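Local coordinates for esterase (uncultured bacterium pCosCE1, PDB 7ATL), which probably hydrolyses carboxylic esters as a family VIII carboxylesterase of beta-lactamase type, and also transfers acyl groups to acceptors as a promiscuous acyltransferase, at residues Glu307-Gly310 / Pro311-Phe315. Numbering follows the deposited sequence.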
ATOM      1  N   GLU A 307      -2.347  16.965   4.317  1.00 29.73           N
ATOM      2  CA  GLU A 307      -2.244  16.257   5.626  1.00 30.74           C
ATOM      3  C   GLU A 307      -2.390  14.743   5.457  1.00 29.97           C
ATOM      4  O   GLU A 307      -3.141  14.129   6.229  1.00 29.19           O
ATOM      5  CB  GLU A 307      -3.301  16.774   6.609  1.00 32.15           C
ATOM      6  CG  GLU A 307      -3.133  18.255   6.911  1.00 36.21           C
ATOM      7  CD  GLU A 307      -3.814  18.816   8.151  1.00 36.76           C
ATOM      8  OE1 GLU A 307      -4.486  18.045   8.891  1.00 36.10           O
ATOM      9  OE2 GLU A 307      -3.636  20.032   8.377  1.00 35.73           O
ATOM     10  N   THR A 308      -1.665  14.134   4.530  1.00 27.48           N
ATOM     11  CA  THR A 308      -2.014  12.772   4.073  1.00 28.87           C
ATOM     12  C   THR A 308      -1.730  11.710   5.149  1.00 29.27           C
ATOM     13  O   THR A 308      -2.333  10.633   5.066  1.00 32.25           O
ATOM     14  CB  THR A 308      -1.307  12.482   2.759  1.00 30.60           C
ATOM     15  OG1 THR A 308       0.055  12.341   3.147  1.00 28.45           O
ATOM     16  CG2 THR A 308      -1.549  13.566   1.730  1.00 32.09           C
ATOM     17  N   GLN A 309      -0.822  11.976   6.086  1.00 29.94           N
ATOM     18  CA  GLN A 309      -0.596  11.195   7.331  1.00 29.39           C
ATOM     19  C   GLN A 309      -0.726  12.148   8.518  1.00 31.12           C
ATOM     20  O   GLN A 309       0.044  12.010   9.489  1.00 31.53           O
ATOM     21  CB  GLN A 309       0.807  10.593   7.373  1.00 30.36           C
ATOM     22  CG  GLN A 309       1.161   9.770   6.148  1.00 30.48           C
ATOM     23  CD  GLN A 309       0.652   8.363   6.293  1.00 28.70           C
ATOM     24  OE1 GLN A 309       1.397   7.460   6.648  1.00 32.51           O
ATOM     25  NE2 GLN A 309      -0.635   8.177   6.060  1.00 29.47           N
ATOM     26  N   GLY A 310      -1.675  13.075   8.444  1.00 30.74           N
ATOM     27  CA  GLY A 310      -1.759  14.183   9.400  1.00 34.08           C
ATOM     28  C   GLY A 310      -0.844  15.328   8.974  1.00 37.29           C
ATOM     29  O   GLY A 310      -0.210  15.265   7.904  1.00 33.08           O
ATOM     30  N   PRO A 311      -0.765  16.394   9.812  1.00 37.76           N
ATOM     31  CA  PRO A 311      -0.022  17.609   9.461  1.00 37.28           C
ATOM     32  C   PRO A 311       1.433  17.290   9.068  1.00 37.98           C
ATOM     33  O   PRO A 311       2.037  16.465   9.738  1.00 35.61           O
ATOM     34  CB  PRO A 311      -0.075  18.445  10.750  1.00 37.51           C
ATOM     35  CG  PRO A 311      -1.321  17.949  11.472  1.00 37.37           C
ATOM     36  CD  PRO A 311      -1.384  16.470  11.148  1.00 37.41           C
ATOM     37  N   GLY A 312       1.918  17.911   7.986  1.00 34.42           N
ATOM     38  CA  GLY A 312       3.332  17.943   7.566  1.00 32.92           C
ATOM     39  C   GLY A 312       3.591  17.039   6.378  1.00 30.54           C
ATOM     40  O   GLY A 312       4.704  17.033   5.851  1.00 29.56           O
ATOM     41  N   TRP A 313       2.588  16.269   5.987  1.00 29.10           N
ATOM     42  CA  TRP A 313       2.704  15.200   4.966  1.00 26.70           C
ATOM     43  C   TRP A 313       1.911  15.554   3.691  1.00 25.98           C
ATOM     44  O   TRP A 313       0.692  15.822   3.777  1.00 27.34           O
ATOM     45  CB  TRP A 313       2.197  13.914   5.592  1.00 25.26           C
ATOM     46  CG  TRP A 313       3.055  13.309   6.651  1.00 24.94           C
ATOM     47  CD1 TRP A 313       2.885  13.414   8.000  1.00 25.83           C
ATOM     48  CD2 TRP A 313       4.115  12.357   6.450  1.00 24.70           C
ATOM     49  NE1 TRP A 313       3.792  12.624   8.655  1.00 27.26           N
ATOM     50  CE2 TRP A 313       4.547  11.950   7.726  1.00 26.59           C
ATOM     51  CE3 TRP A 313       4.732  11.811   5.323  1.00 24.35           C
ATOM     52  CZ2 TRP A 313       5.590  11.047   7.900  1.00 26.93           C
ATOM     53  CZ3 TRP A 313       5.744  10.898   5.494  1.00 25.02           C
ATOM     54  CH2 TRP A 313       6.163  10.523   6.765  1.00 26.66           C
ATOM     55  N   GLY A 314       2.610  15.619   2.561  1.00 25.78           N
ATOM     56  CA  GLY A 314       2.043  15.718   1.214  1.00 25.19           C
ATOM     57  C   GLY A 314       1.949  14.337   0.608  1.00 24.59           C
ATOM     58  O   GLY A 314       1.847  13.371   1.369  1.00 25.84           O
ATOM     59  N   PHE A 315       2.005  14.238  -0.713  1.00 23.66           N
ATOM     60  CA  PHE A 315       2.001  12.946  -1.428  1.00 23.16           C
ATOM     61  C   PHE A 315       2.829  13.055  -2.703  1.00 23.52           C
ATOM     62  O   PHE A 315       2.800  14.107  -3.401  1.00 25.07           O
ATOM     63  CB  PHE A 315       0.577  12.518  -1.762  1.00 23.95           C
ATOM     64  CG  PHE A 315       0.413  11.027  -1.854  1.00 23.64           C
ATOM     65  CD1 PHE A 315       0.164  10.272  -0.729  1.00 23.21           C
ATOM     66  CD2 PHE A 315       0.512  10.380  -3.071  1.00 24.37           C
ATOM     67  CE1 PHE A 315       0.012   8.900  -0.823  1.00 23.69           C
ATOM     68  CE2 PHE A 315       0.338   9.009  -3.162  1.00 24.96           C
ATOM     69  CZ  PHE A 315       0.117   8.267  -2.035  1.00 23.54           C
TER
HETATM   70  O   HOH W   1       1.239  14.152  11.108  1.00 27.84           O
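Thr308 and Trp313 meet across a tight reversal of the chain, with Thr308 N hydrogen-bonded to Trp313 O at 3.0 Å. The N-H points almost straight at the oxygen (165°). A type II beta turn runs from Gly310 to Trp313, with Gly312 at the positive phi usual for its third position. Gly310, which opens the turn, also hydrogen-bonds through its N to Glu307 O. A water bridges the two arms, donating to Gln309 O and Pro311 O.

Thr308 adds a second hydrogen bond beside the first. Its OG1 sits between its own backbone N and carbonyl carbon (chi1 71°) and donates to Gly314 O at 2.7 Å, from above the carbonyl plane. Gln309 CB lies over one face of the Trp313 indole, 3.6 Å from the centroid of the five-membered ring, a CH-pi contact. Gly310 O and the water lie at the indole edge. The Gln309 chain bends at chi2 (-84°), and NE2 returns to Thr308 O at 3.1 Å. The amide stands perpendicular to the indole, and its OE1 accepts a hydrogen bond from Gln338 NE2.

The turn ends the loop after helix 291-297 and leads into strand 313-315, at the edge of the antiparallel sheet of the beta-lactamase-type fold. Gly314 pairs with Val321 of strand 320-322. Trp313 also packs on Leu322 and on Ala328 of helix 325-328, while Phe315 meets Trp339 edge-to-face.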